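Local coordinates for protein bacterioferritin (Rhodobacter capsulatus, PDB 1JGC) that stores iron, oxidising Fe(2+) with dioxygen at a dinuclear ferroxidase centre and laying down the Fe(3+) oxide mineral inside a hollow shell of 24 subunits, at the interface of chains A and B and the interface of chains A and C. Numbering follows the deposited sequence. Chains: chain A/B/C, bacterioferritin.

Within the 24-subunit shell, contact 1 joins chain A to chain B. Contacts 2 and 3 are parts of one A-C interface, their C-alpha centres about 14 Å apart. The C-alpha centre of contact 1 lies about 46 Å from that of contact 2 and about 53 Å from that of contact 3. Helix 114-144 recurs. In contact 1 its first turn in chain A meets a later stretch in chain B, with helix 83-111 of chain B. In contact 2 chain C sets it against the end of helix 5-34 of chain A. Contact 3 uses helix 38-64 of chain C and both C-terminal regions. Such separated patches would help to close the shell.

Contact 1: the interface of chains A and B. Residues chain A 114-115, 117-118; chain B 105, 121, 124.
The first turn of helix 114-144 of chain A meets helices 83-111 and 114-144 of chain B. B:Glu121 is the polar centre. Its side chain crosses that of A:Lys117 at about a right angle. A:Lys117 NZ, the ammonium nitrogen, forms a salt bridge with B:Glu121 OE2 at 3.1 Å, on the syn lone pair. The lysine chain bends at chi3 (66°), which turns its tip toward the carboxylate. A:Asn118 ND2 donates to B:Glu121 OE1 at 3.2 Å. The acceptor lies in the amide plane, but the amide comes in from above the carboxylate plane. Within chain B, B:Arg105 grips OE2 side-on. B:Arg105 NE reaches B:Glu121 OE2 at 2.9 Å on the anti lone pair, and NH2 adds a longer bond. Three nitrogens meet OE2 and A:Asn118 meets OE1, which together should limit the carboxylate's rotation; the two cationic groups would probably stabilise its negative charge. A:Ile114 supplies the apolar part. A:Ile114 CD1 sits over one face of the guanidinium, toward the rim, 3.4 Å from B:Arg105 NE. The CG2 branch is anti to the backbone N, and A:Ile114 CG2 packs 3.5 Å from B:Glu121 CD. A:Ile114 CG1 lies 4.0 Å from B:Ile124 CD1, the two side chains crossing at about a right angle. This patch of charge and aliphatic packing helps to hold neighbouring subunits together in the iron-storage shell.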
loop_
_atom_site.group_PDB
_atom_site.type_symbol
_atom_site.label_atom_id
_atom_site.label_comp_id
_atom_site.label_asym_id
_atom_site.label_seq_id
_atom_site.Cartn_x
_atom_site.Cartn_y
_atom_site.Cartn_z
ATOM N N ILE A 114 -16.424 -8.440 51.725
ATOM C CA ILE A 114 -15.350 -7.707 51.064
ATOM C C ILE A 114 -15.689 -7.152 49.684
ATOM O O ILE A 114 -15.524 -5.961 49.431
ATOM C CB ILE A 114 -14.101 -8.600 50.946
ATOM C CG1 ILE A 114 -13.729 -9.141 52.333
ATOM C CG2 ILE A 114 -12.957 -7.824 50.309
ATOM C CD1 ILE A 114 -13.457 -8.068 53.380
ATOM N N VAL A 115 -16.162 -8.013 48.791
ATOM C CA VAL A 115 -16.498 -7.582 47.445
ATOM C C VAL A 115 -17.573 -6.499 47.435
ATOM O O VAL A 115 -17.412 -5.467 46.777
ATOM C CB VAL A 115 -16.950 -8.768 46.579
ATOM C CG1 VAL A 115 -17.260 -8.286 45.171
ATOM C CG2 VAL A 115 -15.857 -9.830 46.554
ATOM N N LYS A 117 -18.252 -4.490 49.723
ATOM C CA LYS A 117 -17.660 -3.315 50.341
ATOM C C LYS A 117 -16.913 -2.495 49.291
ATOM O O LYS A 117 -17.091 -1.276 49.191
ATOM C CB LYS A 117 -16.690 -3.728 51.450
ATOM C CG LYS A 117 -16.068 -2.560 52.178
ATOM C CD LYS A 117 -14.792 -2.959 52.907
ATOM C CE LYS A 117 -13.712 -3.362 51.923
ATOM N NZ LYS A 117 -12.382 -3.501 52.576
ATOM N N ASN A 118 -16.073 -3.164 48.505
ATOM C CA ASN A 118 -15.313 -2.470 47.477
ATOM C C ASN A 118 -16.194 -1.849 46.406
ATOM O O ASN A 118 -15.820 -0.851 45.806
ATOM C CB ASN A 118 -14.286 -3.401 46.839
ATOM C CG ASN A 118 -13.189 -3.786 47.803
ATOM O OD1 ASN A 118 -12.867 -3.027 48.718
ATOM N ND2 ASN A 118 -12.602 -4.961 47.604
ATOM N N ARG B 105 -7.129 -12.313 55.155
ATOM C CA ARG B 105 -7.413 -10.916 54.877
ATOM C C ARG B 105 -7.666 -10.131 56.175
ATOM O O ARG B 105 -7.055 -9.076 56.390
ATOM C CB ARG B 105 -8.595 -10.843 53.902
ATOM C CG ARG B 105 -8.994 -9.468 53.479
ATOM C CD ARG B 105 -10.058 -8.968 54.412
ATOM N NE ARG B 105 -10.184 -7.527 54.326
ATOM C CZ ARG B 105 -10.523 -6.758 55.347
ATOM N NH1 ARG B 105 -10.769 -7.301 56.534
ATOM N NH2 ARG B 105 -10.605 -5.444 55.184
ATOM N N GLU B 121 -7.847 -9.414 49.107
ATOM C CA GLU B 121 -9.128 -8.876 48.661
ATOM C C GLU B 121 -9.235 -9.140 47.160
ATOM O O GLU B 121 -10.311 -9.402 46.630
ATOM C CB GLU B 121 -9.239 -7.381 48.951
ATOM C CG GLU B 121 -9.163 -7.050 50.424
ATOM C CD GLU B 121 -10.044 -5.874 50.806
ATOM O OE1 GLU B 121 -10.438 -5.114 49.896
ATOM O OE2 GLU B 121 -10.333 -5.705 52.013
ATOM N N ILE B 124 -10.011 -12.868 46.885
ATOM C CA ILE B 124 -11.400 -13.079 47.277
ATOM C C ILE B 124 -12.308 -12.682 46.127
ATOM O O ILE B 124 -13.244 -13.399 45.790
ATOM C CB ILE B 124 -11.762 -12.255 48.539
ATOM C CG1 ILE B 124 -11.092 -12.870 49.769
ATOM C CG2 ILE B 124 -13.273 -12.207 48.734
ATOM C CD1 ILE B 124 -11.247 -12.046 51.015
#

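Contact 2: the interface of chains A and C. Residues chain A 33-36; chain C 132, 136.
C:Thr136 OG1, a hydroxyl, lies between polar groups of both chains. It donates to the backbone carbonyl of A:Asp34, with C:Thr136 OG1 to A:Asp34 O at 3.0 Å. The hydroxyl is tilted 23° from that carbonyl's plane. A second bond runs within chain C, from C:Thr136 OG1 to C:Asp132 O at 3.2 Å, one helical turn back. The carboxylate of A:Asp34 also comes close: A:Asp34 OD1 is 3.1 Å from C:Thr136 OG1, which suits a hydrogen bond. Two carbonyls and a carboxylate oxygen compete for one hydroxyl hydrogen, so these bonds are probably partial or alternate. With CG anti to the backbone N (chi1 -175°), A:Asp34 OD1 comes to the hydroxyl near the residue's own carbonyl, and the side chain crosses that of the threonine obliquely. The carboxylate of C:Asp132 stands nearby, with C:Asp132 OD1 3.8 Å from A:Asp34 OD1. If both carboxylates are ionised they may repel; the hydroxyl could ease this only when its hydrogen points to A:Asp34. The methyl branch turns to the backbone past the helix end, with C:Thr136 CG2 3.7 Å from A:Gly36 CA. The site joins the C-terminal end of helix 5-34 and the loop after it in chain A to the side of helix 114-144 in chain C.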
loop_
_atom_site.group_PDB
_atom_site.type_symbol
_atom_site.label_atom_id
_atom_site.label_comp_id
_atom_site.label_asym_id
_atom_site.label_seq_id
_atom_site.Cartn_x
_atom_site.Cartn_y
_atom_site.Cartn_z
ATOM N N GLU A 33 -30.800 20.624 26.383
ATOM C CA GLU A 33 -30.734 20.582 24.935
ATOM C C GLU A 33 -31.740 21.576 24.354
ATOM O O GLU A 33 -31.424 22.320 23.423
ATOM C CB GLU A 33 -31.041 19.171 24.434
ATOM C CG GLU A 33 -30.681 18.944 22.983
ATOM C CD GLU A 33 -29.178 18.976 22.760
ATOM O OE1 GLU A 33 -28.453 18.188 23.418
ATOM O OE2 GLU A 33 -28.712 19.785 21.927
ATOM N N ASP A 34 -32.948 21.590 24.909
ATOM C CA ASP A 34 -34.000 22.494 24.440
ATOM C C ASP A 34 -33.673 23.964 24.757
ATOM O O ASP A 34 -34.183 24.870 24.088
ATOM C CB ASP A 34 -35.353 22.091 25.052
ATOM C CG ASP A 34 -36.521 22.914 24.502
ATOM O OD1 ASP A 34 -36.650 23.046 23.259
ATOM O OD2 ASP A 34 -37.325 23.424 25.318
ATOM N N TRP A 35 -32.825 24.196 25.765
ATOM C CA TRP A 35 -32.423 25.555 26.128
ATOM C C TRP A 35 -31.329 26.044 25.192
ATOM O O TRP A 35 -30.985 27.227 25.182
ATOM C CB TRP A 35 -31.909 25.625 27.574
ATOM C CG TRP A 35 -32.976 25.424 28.616
ATOM C CD1 TRP A 35 -34.309 25.701 28.486
ATOM C CD2 TRP A 35 -32.807 24.892 29.940
ATOM N NE1 TRP A 35 -34.977 25.369 29.640
ATOM C CE2 TRP A 35 -34.081 24.872 30.548
ATOM C CE3 TRP A 35 -31.703 24.430 30.670
ATOM C CZ2 TRP A 35 -34.281 24.406 31.848
ATOM C CZ3 TRP A 35 -31.904 23.963 31.968
ATOM C CH2 TRP A 35 -33.184 23.957 32.540
ATOM N N GLY A 36 -30.779 25.126 24.405
ATOM C CA GLY A 36 -29.729 25.489 23.477
ATOM C C GLY A 36 -28.351 25.387 24.094
ATOM O O GLY A 36 -27.373 25.874 23.529
ATOM N N ASP C 132 -39.186 24.054 16.275
ATOM C CA ASP C 132 -38.495 23.603 17.482
ATOM C C ASP C 132 -37.154 24.312 17.612
ATOM O O ASP C 132 -36.815 24.866 18.661
ATOM C CB ASP C 132 -38.280 22.092 17.416
ATOM C CG ASP C 132 -37.679 21.533 18.688
ATOM O OD1 ASP C 132 -37.646 22.263 19.704
ATOM O OD2 ASP C 132 -37.248 20.357 18.676
ATOM N N THR C 136 -35.962 27.345 20.256
ATOM C CA THR C 136 -34.819 27.119 21.120
ATOM C C THR C 136 -33.822 28.260 20.942
ATOM O O THR C 136 -33.235 28.745 21.912
ATOM C CB THR C 136 -34.161 25.754 20.803
ATOM O OG1 THR C 136 -35.027 24.703 21.257
ATOM C CG2 THR C 136 -32.795 25.628 21.478
#

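Contact 3: the interface of chains A and C. Residues chain A 156-158; chain C 39, 42-43, 153.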
loop_
_atom_site.group_PDB
_atom_site.type_symbol
_atom_site.label_atom_id
_atom_site.label_comp_id
_atom_site.label_asym_id
_atom_site.label_seq_id
_atom_site.Cartn_x
_atom_site.Cartn_y
_atom_site.Cartn_z
ATOM N N PRO A 156 -23.594 27.079 18.570
ATOM C CA PRO A 156 -23.901 28.075 17.537
ATOM C C PRO A 156 -25.052 27.548 16.676
ATOM O O PRO A 156 -25.316 26.346 16.665
ATOM C CB PRO A 156 -22.592 28.177 16.748
ATOM C CG PRO A 156 -21.541 27.772 17.750
ATOM C CD PRO A 156 -22.205 26.608 18.449
ATOM N N MET A 157 -25.731 28.434 15.958
ATOM C CA MET A 157 -26.845 28.020 15.110
ATOM C C MET A 157 -26.473 27.031 14.008
ATOM O O MET A 157 -27.332 26.293 13.532
ATOM C CB MET A 157 -27.507 29.237 14.468
ATOM C CG MET A 157 -28.298 30.088 15.424
ATOM S SD MET A 157 -29.337 31.277 14.542
ATOM C CE MET A 157 -30.553 30.209 13.809
ATOM N N ASP A 158 -25.205 27.018 13.603
ATOM C CA ASP A 158 -24.742 26.123 12.539
ATOM C C ASP A 158 -24.053 24.871 13.090
ATOM O O ASP A 158 -23.284 24.223 12.382
ATOM C CB ASP A 158 -23.752 26.860 11.636
ATOM C CG ASP A 158 -22.402 27.074 12.308
ATOM O OD1 ASP A 158 -22.356 27.125 13.558
ATOM O OD2 ASP A 158 -21.381 27.199 11.597
ATOM N N LYS C 39 -22.071 32.242 11.544
ATOM C CA LYS C 39 -22.672 30.995 11.997
ATOM C C LYS C 39 -24.182 31.022 11.906
ATOM O O LYS C 39 -24.819 30.005 11.622
ATOM C CB LYS C 39 -22.205 30.687 13.414
ATOM C CG LYS C 39 -20.705 30.669 13.489
ATOM C CD LYS C 39 -20.192 30.276 14.835
ATOM C CE LYS C 39 -18.680 30.202 14.800
ATOM N NZ LYS C 39 -18.155 29.824 16.133
ATOM N N LYS C 42 -24.948 30.709 8.042
ATOM C CA LYS C 42 -24.876 29.381 7.447
ATOM C C LYS C 42 -26.126 28.571 7.707
ATOM O O LYS C 42 -26.543 27.784 6.858
ATOM C CB LYS C 42 -23.643 28.635 7.952
ATOM C CG LYS C 42 -22.365 29.327 7.538
ATOM C CD LYS C 42 -21.123 28.695 8.146
ATOM C CE LYS C 42 -19.892 29.593 7.925
ATOM N NZ LYS C 42 -18.653 28.953 8.468
ATOM N N LYS C 43 -26.734 28.770 8.870
ATOM C CA LYS C 43 -27.948 28.042 9.194
ATOM C C LYS C 43 -29.075 28.501 8.266
ATOM O O LYS C 43 -29.832 27.675 7.744
ATOM C CB LYS C 43 -28.325 28.255 10.660
ATOM C CG LYS C 43 -29.502 27.421 11.116
ATOM C CD LYS C 43 -29.287 25.947 10.843
ATOM C CE LYS C 43 -30.499 25.120 11.268
ATOM N NZ LYS C 43 -30.381 23.676 10.853
ATOM N N ASN C 153 -22.568 33.550 17.690
ATOM C CA ASN C 153 -22.793 33.277 16.284
ATOM C C ASN C 153 -21.970 34.100 15.314
ATOM O O ASN C 153 -22.246 34.114 14.115
ATOM C CB ASN C 153 -24.281 33.426 15.999
ATOM C CG ASN C 153 -25.079 32.274 16.567
ATOM O OD1 ASN C 153 -25.073 31.172 16.004
ATOM N ND2 ASN C 153 -25.744 32.503 17.699
#
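This is a tail-to-helix interface between two like subunits of the 24-subunit shell. The C-terminal segment of chain A packs across the start of helix 38-64 of chain C, and it helps to tie these neighbours together. C:Asn153, just past helix 146-152, contributes from the other C-terminal region. Much of the contact is made by lysine methylenes, against a proline ring and the side chains of A:Met157 and A:Asp158. A:Pro156 lies beside C:Lys39, both pointing the same way, with A:Pro156 CB 3.7 Å from C:Lys39 CD. The lysine chain is extended beyond CG. A:Asp158 crosses this chain, the carboxylate carbon A:Asp158 CG 3.8 Å from C:Lys39 CB. A:Asp158 CB sits 3.3 Å from C:Lys39 O. The A:Asp158 CG is placed between the backbone N and carbonyl carbon (chi1 73°), which directs the carboxylate toward the two lysine chains. A:Asp158 and C:Lys42 run side by side, pointing the same way. A:Asp158 OD2 is 4.5 Å from C:Lys42 NZ, too far for a salt bridge, but the opposite charges may still attract. A:Met157 CE packs on C:Lys43 CG at 4.0 Å, the side chains crossing at about a right angle. C:Lys43 bends at chi2 (55°), and its methylenes pass close to the A:Met157 carbonyl. A backbone N-H supplies the hydrogen bond: A:Met157 N donates to the amide oxygen C:Asn153 OD1 at 2.8 Å, nearly straight at 177° and in the plane of the amide carbonyl.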